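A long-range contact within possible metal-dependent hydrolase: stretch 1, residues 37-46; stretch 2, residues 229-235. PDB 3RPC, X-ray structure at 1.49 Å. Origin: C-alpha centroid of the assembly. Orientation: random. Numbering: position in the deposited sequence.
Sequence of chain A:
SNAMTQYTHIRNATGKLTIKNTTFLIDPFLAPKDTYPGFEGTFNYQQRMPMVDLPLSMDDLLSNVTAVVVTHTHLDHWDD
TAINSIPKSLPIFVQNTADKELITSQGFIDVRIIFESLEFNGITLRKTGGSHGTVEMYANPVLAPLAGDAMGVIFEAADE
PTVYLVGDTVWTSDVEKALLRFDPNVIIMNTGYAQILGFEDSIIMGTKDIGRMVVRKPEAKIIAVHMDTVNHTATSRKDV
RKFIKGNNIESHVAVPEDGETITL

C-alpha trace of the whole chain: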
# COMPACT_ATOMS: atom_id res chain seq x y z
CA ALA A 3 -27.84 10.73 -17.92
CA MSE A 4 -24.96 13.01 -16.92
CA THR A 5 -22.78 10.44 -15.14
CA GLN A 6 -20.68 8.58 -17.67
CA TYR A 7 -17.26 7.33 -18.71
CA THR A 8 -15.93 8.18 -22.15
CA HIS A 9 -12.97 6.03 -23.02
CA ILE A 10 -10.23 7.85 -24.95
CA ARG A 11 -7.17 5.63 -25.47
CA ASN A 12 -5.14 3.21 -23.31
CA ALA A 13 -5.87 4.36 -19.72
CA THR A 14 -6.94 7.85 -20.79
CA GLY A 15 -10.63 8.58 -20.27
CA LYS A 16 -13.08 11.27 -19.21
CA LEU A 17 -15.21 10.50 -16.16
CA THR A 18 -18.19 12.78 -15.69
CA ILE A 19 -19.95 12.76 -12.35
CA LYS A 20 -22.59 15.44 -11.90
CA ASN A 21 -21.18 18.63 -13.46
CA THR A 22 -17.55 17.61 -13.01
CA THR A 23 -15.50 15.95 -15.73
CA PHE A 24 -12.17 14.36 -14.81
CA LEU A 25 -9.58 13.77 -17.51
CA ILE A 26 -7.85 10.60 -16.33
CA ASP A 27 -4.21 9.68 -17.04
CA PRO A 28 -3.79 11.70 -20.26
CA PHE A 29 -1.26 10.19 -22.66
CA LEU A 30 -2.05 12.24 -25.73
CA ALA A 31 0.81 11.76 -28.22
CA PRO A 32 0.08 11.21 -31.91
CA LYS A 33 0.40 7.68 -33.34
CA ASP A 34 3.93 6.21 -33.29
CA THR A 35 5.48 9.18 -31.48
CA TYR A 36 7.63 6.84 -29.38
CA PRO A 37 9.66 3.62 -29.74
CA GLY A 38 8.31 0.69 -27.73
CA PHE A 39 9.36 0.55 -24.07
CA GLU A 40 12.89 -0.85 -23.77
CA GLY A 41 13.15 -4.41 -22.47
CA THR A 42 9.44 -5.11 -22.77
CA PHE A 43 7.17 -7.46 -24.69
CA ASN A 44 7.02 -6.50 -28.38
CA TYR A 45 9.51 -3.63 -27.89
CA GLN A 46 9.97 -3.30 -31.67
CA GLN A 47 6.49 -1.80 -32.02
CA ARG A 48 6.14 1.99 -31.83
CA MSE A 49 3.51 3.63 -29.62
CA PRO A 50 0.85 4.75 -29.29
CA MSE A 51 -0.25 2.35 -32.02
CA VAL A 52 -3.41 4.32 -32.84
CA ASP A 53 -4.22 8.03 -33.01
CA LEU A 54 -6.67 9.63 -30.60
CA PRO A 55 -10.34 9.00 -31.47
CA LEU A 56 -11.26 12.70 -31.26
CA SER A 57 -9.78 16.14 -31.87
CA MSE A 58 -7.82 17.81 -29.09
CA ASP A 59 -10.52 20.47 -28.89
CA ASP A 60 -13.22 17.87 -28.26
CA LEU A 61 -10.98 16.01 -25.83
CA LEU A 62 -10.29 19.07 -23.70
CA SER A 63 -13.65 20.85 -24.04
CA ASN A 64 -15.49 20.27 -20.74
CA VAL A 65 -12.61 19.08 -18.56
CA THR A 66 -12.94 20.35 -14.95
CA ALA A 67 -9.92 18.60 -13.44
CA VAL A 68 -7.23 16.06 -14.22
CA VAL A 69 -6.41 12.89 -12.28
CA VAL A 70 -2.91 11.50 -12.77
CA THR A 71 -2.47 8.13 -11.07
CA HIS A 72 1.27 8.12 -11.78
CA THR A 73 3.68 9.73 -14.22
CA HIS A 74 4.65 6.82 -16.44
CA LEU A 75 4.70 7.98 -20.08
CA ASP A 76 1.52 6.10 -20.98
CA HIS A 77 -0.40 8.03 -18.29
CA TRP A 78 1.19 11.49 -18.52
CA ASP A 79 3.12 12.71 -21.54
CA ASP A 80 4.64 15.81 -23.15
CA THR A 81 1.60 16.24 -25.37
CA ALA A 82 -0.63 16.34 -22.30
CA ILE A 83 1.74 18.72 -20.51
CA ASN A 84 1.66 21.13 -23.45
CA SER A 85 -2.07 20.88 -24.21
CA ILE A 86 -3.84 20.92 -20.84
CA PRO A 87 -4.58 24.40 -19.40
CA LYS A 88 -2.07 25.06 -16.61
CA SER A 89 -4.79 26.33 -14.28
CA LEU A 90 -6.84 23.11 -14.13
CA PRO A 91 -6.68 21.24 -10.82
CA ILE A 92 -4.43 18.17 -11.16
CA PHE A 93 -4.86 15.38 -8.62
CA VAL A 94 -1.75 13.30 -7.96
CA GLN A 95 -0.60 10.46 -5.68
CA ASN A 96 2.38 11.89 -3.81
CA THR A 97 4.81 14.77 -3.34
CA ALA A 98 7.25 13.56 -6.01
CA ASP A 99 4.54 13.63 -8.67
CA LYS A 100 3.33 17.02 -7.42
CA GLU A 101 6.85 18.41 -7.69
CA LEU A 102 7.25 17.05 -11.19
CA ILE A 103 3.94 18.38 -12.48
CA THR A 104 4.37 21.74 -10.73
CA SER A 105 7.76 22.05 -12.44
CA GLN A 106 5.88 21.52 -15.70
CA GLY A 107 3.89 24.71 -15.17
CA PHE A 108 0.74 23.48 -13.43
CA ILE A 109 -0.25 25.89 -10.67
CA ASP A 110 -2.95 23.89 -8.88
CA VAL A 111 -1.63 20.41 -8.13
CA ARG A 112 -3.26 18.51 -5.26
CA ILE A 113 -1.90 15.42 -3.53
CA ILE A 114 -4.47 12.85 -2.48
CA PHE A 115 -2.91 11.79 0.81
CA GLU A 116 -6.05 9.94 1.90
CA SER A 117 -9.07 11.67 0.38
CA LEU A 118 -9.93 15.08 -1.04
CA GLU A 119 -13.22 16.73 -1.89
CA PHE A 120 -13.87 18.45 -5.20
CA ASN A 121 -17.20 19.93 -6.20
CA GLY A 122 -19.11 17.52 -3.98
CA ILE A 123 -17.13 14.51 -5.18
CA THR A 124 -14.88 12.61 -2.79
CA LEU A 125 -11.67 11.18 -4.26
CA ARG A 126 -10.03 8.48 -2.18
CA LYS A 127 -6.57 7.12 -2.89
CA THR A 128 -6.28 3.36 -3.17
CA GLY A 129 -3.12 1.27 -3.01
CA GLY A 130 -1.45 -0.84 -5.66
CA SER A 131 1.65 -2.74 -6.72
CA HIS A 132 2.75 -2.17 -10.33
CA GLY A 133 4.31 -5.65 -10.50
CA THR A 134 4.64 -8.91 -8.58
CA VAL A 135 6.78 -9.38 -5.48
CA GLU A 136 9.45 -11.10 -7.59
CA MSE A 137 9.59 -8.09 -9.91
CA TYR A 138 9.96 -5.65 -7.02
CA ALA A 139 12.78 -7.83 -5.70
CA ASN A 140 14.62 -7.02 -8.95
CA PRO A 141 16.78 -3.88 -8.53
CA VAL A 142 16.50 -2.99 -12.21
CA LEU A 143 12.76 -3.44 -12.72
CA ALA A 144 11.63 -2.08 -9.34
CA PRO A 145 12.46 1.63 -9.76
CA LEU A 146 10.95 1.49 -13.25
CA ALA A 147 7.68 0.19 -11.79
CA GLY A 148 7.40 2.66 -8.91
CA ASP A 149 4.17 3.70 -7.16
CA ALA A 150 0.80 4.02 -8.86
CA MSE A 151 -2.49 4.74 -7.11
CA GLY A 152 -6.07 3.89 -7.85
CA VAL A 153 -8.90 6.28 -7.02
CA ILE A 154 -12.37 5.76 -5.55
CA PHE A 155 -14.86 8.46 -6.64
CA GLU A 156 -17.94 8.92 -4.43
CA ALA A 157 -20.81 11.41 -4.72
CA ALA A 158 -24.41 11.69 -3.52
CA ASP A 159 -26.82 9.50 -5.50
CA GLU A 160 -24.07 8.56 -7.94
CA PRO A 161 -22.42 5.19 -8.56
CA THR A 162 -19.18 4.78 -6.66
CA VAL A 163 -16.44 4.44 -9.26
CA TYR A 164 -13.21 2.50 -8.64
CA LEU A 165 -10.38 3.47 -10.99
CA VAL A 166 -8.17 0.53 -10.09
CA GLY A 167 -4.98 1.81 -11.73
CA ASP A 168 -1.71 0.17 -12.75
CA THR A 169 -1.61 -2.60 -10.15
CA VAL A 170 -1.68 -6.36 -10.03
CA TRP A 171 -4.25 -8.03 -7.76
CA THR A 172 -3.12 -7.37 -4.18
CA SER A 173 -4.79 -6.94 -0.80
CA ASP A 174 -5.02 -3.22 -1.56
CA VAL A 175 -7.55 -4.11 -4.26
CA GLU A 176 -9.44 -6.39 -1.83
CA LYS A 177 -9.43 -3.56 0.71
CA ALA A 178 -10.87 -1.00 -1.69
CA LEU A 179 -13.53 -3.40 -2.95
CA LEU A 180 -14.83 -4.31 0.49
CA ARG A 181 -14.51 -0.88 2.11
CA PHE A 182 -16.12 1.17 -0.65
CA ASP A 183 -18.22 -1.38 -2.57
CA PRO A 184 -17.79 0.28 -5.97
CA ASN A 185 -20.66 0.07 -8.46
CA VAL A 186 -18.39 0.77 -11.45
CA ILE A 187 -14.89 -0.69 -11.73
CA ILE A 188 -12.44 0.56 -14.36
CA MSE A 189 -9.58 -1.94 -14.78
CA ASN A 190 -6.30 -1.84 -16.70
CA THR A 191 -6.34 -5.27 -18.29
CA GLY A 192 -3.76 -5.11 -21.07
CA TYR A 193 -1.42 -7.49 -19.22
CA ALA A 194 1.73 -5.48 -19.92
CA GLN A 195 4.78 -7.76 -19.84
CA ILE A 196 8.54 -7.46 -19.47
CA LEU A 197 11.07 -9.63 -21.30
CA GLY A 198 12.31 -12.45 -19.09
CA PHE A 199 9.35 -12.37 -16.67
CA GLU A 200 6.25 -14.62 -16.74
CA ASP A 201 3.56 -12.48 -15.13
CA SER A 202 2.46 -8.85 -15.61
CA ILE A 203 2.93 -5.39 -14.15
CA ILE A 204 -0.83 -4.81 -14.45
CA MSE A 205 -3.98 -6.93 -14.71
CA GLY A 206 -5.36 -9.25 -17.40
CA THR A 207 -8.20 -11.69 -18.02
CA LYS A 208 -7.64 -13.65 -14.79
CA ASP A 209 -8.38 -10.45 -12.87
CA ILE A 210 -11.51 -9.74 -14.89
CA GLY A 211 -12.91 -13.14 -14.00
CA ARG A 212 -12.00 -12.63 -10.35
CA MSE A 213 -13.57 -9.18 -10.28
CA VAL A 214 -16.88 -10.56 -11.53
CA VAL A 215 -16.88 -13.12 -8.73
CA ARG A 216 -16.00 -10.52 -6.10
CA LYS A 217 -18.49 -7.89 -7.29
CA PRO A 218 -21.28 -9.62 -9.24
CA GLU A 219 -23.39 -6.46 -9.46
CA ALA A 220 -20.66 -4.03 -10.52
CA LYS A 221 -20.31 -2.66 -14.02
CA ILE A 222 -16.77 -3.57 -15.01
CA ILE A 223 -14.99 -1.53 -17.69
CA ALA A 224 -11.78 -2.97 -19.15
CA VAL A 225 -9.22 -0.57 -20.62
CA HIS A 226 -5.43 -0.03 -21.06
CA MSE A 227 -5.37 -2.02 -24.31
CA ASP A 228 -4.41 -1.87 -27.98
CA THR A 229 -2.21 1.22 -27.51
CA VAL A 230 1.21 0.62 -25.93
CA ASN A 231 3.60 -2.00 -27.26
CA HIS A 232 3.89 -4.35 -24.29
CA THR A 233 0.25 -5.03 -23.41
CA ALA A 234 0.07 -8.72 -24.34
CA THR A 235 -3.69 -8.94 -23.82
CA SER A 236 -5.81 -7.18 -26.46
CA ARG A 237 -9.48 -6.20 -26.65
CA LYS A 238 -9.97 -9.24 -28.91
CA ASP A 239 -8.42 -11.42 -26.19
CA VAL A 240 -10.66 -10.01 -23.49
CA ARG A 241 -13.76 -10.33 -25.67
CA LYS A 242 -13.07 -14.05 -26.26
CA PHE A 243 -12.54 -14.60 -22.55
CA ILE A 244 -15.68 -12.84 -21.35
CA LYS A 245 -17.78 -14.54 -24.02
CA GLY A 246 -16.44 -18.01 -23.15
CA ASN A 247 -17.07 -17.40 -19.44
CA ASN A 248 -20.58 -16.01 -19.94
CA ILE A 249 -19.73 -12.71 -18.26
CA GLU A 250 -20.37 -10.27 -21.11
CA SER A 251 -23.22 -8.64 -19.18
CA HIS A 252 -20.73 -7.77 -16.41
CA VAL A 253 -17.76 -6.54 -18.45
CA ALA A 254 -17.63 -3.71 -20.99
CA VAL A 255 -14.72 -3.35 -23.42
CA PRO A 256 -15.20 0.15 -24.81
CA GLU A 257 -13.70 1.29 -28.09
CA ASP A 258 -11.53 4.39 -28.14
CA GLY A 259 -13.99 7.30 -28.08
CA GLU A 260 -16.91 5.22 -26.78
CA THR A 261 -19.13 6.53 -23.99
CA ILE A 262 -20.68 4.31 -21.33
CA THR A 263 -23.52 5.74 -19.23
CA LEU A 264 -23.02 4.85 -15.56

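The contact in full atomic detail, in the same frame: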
# COMPACT_ATOMS: atom_id res chain seq x y z
N PRO A 37 9.26 5.02 -29.59
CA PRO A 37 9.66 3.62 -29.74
C PRO A 37 8.98 2.83 -28.64
O PRO A 37 8.59 3.43 -27.64
CB PRO A 37 11.16 3.65 -29.45
CG PRO A 37 11.56 5.09 -29.45
CD PRO A 37 10.35 5.86 -29.05
N GLY A 38 8.85 1.52 -28.80
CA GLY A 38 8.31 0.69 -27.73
C GLY A 38 9.19 0.77 -26.49
O GLY A 38 10.38 1.07 -26.60
N PHE A 39 8.61 0.50 -25.32
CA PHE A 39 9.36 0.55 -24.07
C PHE A 39 10.52 -0.44 -24.11
O PHE A 39 10.34 -1.60 -24.46
CB PHE A 39 8.47 0.24 -22.86
CG PHE A 39 7.47 1.31 -22.54
CD1 PHE A 39 7.88 2.56 -22.08
CD2 PHE A 39 6.11 1.08 -22.70
CE1 PHE A 39 6.96 3.54 -21.79
CE2 PHE A 39 5.18 2.06 -22.41
CZ PHE A 39 5.60 3.30 -21.96
N GLU A 40 11.71 0.02 -23.75
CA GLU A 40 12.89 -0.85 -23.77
C GLU A 40 12.72 -2.03 -22.83
O GLU A 40 12.23 -1.88 -21.70
CB GLU A 40 14.15 -0.05 -23.41
CG GLU A 40 15.44 -0.84 -23.56
CD GLU A 40 16.67 0.00 -23.24
OE1 GLU A 40 16.51 1.23 -23.05
OE2 GLU A 40 17.78 -0.56 -23.19
N GLY A 41 13.11 -3.21 -23.30
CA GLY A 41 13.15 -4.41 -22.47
C GLY A 41 11.80 -5.02 -22.20
O GLY A 41 11.65 -5.85 -21.30
N THR A 42 10.80 -4.62 -22.99
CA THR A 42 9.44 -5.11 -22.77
C THR A 42 8.94 -5.95 -23.93
O THR A 42 9.51 -5.96 -25.02
CB THR A 42 8.44 -3.95 -22.52
OG1 THR A 42 8.34 -3.13 -23.69
CG2 THR A 42 8.86 -3.11 -21.32
N PHE A 43 7.86 -6.68 -23.67
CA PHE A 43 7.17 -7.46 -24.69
C PHE A 43 6.93 -6.62 -25.95
O PHE A 43 6.42 -5.50 -25.87
CB PHE A 43 5.86 -7.97 -24.08
CG PHE A 43 5.03 -8.83 -24.99
CD1 PHE A 43 5.29 -10.19 -25.12
CD2 PHE A 43 3.97 -8.30 -25.70
CE1 PHE A 43 4.51 -10.99 -25.93
CE2 PHE A 43 3.19 -9.09 -26.53
CZ PHE A 43 3.46 -10.44 -26.65
N ASN A 44 7.31 -7.15 -27.10
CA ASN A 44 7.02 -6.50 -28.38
C ASN A 44 7.64 -5.10 -28.47
O ASN A 44 7.02 -4.17 -28.99
CB ASN A 44 5.50 -6.43 -28.58
CG ASN A 44 5.09 -5.95 -29.96
OD1 ASN A 44 5.74 -6.23 -30.96
ND2 ASN A 44 3.99 -5.20 -30.01
N TYR A 45 8.87 -4.95 -27.97
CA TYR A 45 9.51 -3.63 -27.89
C TYR A 45 9.74 -3.00 -29.26
O TYR A 45 9.93 -1.78 -29.35
CB TYR A 45 10.82 -3.69 -27.11
CG TYR A 45 11.92 -4.49 -27.76
CD1 TYR A 45 12.77 -3.91 -28.70
CD2 TYR A 45 12.14 -5.82 -27.42
CE1 TYR A 45 13.79 -4.65 -29.29
CE2 TYR A 45 13.14 -6.56 -28.00
CZ TYR A 45 13.97 -5.97 -28.93
OH TYR A 45 14.97 -6.72 -29.50
N GLN A 46 9.73 -3.81 -30.32
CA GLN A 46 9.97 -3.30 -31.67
C GLN A 46 8.85 -2.39 -32.17
O GLN A 46 9.05 -1.57 -33.07
CB GLN A 46 10.17 -4.46 -32.65
CG GLN A 46 11.40 -5.31 -32.38
CD GLN A 46 11.11 -6.54 -31.53
OE1 GLN A 46 10.13 -6.58 -30.78
NE2 GLN A 46 11.96 -7.55 -31.66
N THR A 229 -2.84 -0.10 -27.37
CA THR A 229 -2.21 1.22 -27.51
C THR A 229 -0.69 1.17 -27.33
O THR A 229 0.06 1.57 -28.23
CB THR A 229 -2.80 2.24 -26.52
OG1 THR A 229 -4.23 2.24 -26.63
CG2 THR A 229 -2.27 3.65 -26.83
N VAL A 230 -0.23 0.72 -26.17
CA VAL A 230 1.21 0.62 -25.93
C VAL A 230 1.72 -0.72 -26.45
O VAL A 230 0.94 -1.62 -26.76
CB VAL A 230 1.62 0.86 -24.45
CG1 VAL A 230 1.25 2.28 -24.01
CG2 VAL A 230 0.99 -0.17 -23.51
N ASN A 231 3.04 -0.84 -26.59
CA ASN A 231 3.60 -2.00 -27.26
C ASN A 231 3.54 -3.28 -26.44
O ASN A 231 3.41 -4.37 -27.02
CB ASN A 231 5.06 -1.76 -27.65
CG ASN A 231 5.94 -1.55 -26.45
OD1 ASN A 231 5.96 -0.47 -25.87
ND2 ASN A 231 6.67 -2.59 -26.04
N HIS A 232 3.65 -3.16 -25.12
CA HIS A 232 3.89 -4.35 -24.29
C HIS A 232 2.67 -4.98 -23.64
O HIS A 232 2.80 -5.96 -22.91
CB HIS A 232 5.00 -4.10 -23.26
CG HIS A 232 4.70 -3.01 -22.27
ND1 HIS A 232 3.80 -1.99 -22.52
CD2 HIS A 232 5.19 -2.78 -21.03
CE1 HIS A 232 3.75 -1.18 -21.48
NE2 HIS A 232 4.59 -1.63 -20.56
N THR A 233 1.49 -4.44 -23.93
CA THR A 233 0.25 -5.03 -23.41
C THR A 233 -0.11 -6.27 -24.24
O THR A 233 -0.61 -6.17 -25.37
CB THR A 233 -0.89 -4.00 -23.38
OG1 THR A 233 -0.83 -3.16 -24.55
CG2 THR A 233 -0.73 -3.11 -22.18
N ALA A 234 0.17 -7.43 -23.66
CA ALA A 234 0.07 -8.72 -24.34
C ALA A 234 -1.35 -9.25 -24.42
O ALA A 234 -1.60 -10.26 -25.07
CB ALA A 234 0.97 -9.72 -23.65
N THR A 235 -2.28 -8.57 -23.76
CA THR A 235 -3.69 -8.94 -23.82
C THR A 235 -4.45 -7.81 -24.51
O THR A 235 -4.43 -6.66 -24.05
CB THR A 235 -4.25 -9.17 -22.42
OG1 THR A 235 -3.62 -10.33 -21.85
CG2 THR A 235 -5.76 -9.38 -22.47

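Neither stretch forms a regular helix or strand; the first is built of turns, and side-chain amides bond to several of the backbone groups. In the first stretch two type II beta turns follow one another, from Phe 39 to Thr 42 and from Thr 42 to Tyr 45, sharing Thr 42. Gly 41, with phi/psi of 76/16, occupies the third position of the first turn, where positive phi favours glycine. Asn 44 takes the corresponding position in the second turn at 60/40; asparagine tolerates this left-handed conformation better than most residues with a side chain. The first turn is closed by a weak backbone bond, Thr 42 N to Phe 39 O at 3.4 Å, and reinforced by a shorter side-chain hydrogen bond from Thr 42 OG1 to the same Phe 39 O at 2.6 Å.

The second stretch comes nearest where Gly 38 CA lies 5.4 Å from Asn 231 CA and Phe 43 CA lies 4.5 Å from His 232 CA. The backbones also meet through a CA-H...O contact, His 232 CA to Phe 43 O at 3.2 Å. At Gly 38 the lack of a side chain matters: an ideal CB would lie 2.9 Å from Asn 231 CG and 2.3 Å from Tyr 45 O, both clashes.

Asn 231 is the centre of the contact. Buried and pointing toward the first stretch, it has the largest area covered by the opposing stretch, and its carboxamide serves as both acceptor and donor. Its OD1 accepts a hydrogen bond from Phe 39 N at 2.9 Å, with an angle of 159° at the hydrogen. On the donor side, Asn 231 ND2 bonds to Thr 42 OG1 at 2.9 Å and to Phe 43 O at 2.9 Å, and weakly to Asn 44 O at 3.4 Å. One short amide side chain thus ties together groups from both turns. Thr 42 suits its place because its hydroxyl accepts from Asn 231 while donating to Phe 39 O, linking the turn to its partner. Asn 44 returns the interaction: Asn 44 ND2 donates to Asn 231 O at 3.2 Å, so each asparagine side chain bonds to the main-chain oxygen of the other.

Aromatic and apolar groups complete the contact. The Phe 39 ring approaches the His 232 ring obliquely, with centroids 5.0 Å apart and planes at 54°; Phe 39 CD2 lies over one face of the imidazole, 3.5 Å from His 232 CE1. At the edge of the phenyl ring, Val 230 CG1 lies 4.2 Å from Phe 39 CE2, giving the ring an apolar neighbour. Phe 43, more exposed, offers a broad face to a small partner: Ala 234 CB sits 3.9 Å from the centroid of the Phe 43 ring, 20° off its normal, in a CH-pi contact. The compact methyl fits there closely, 3.7 Å from Phe 43 CE2.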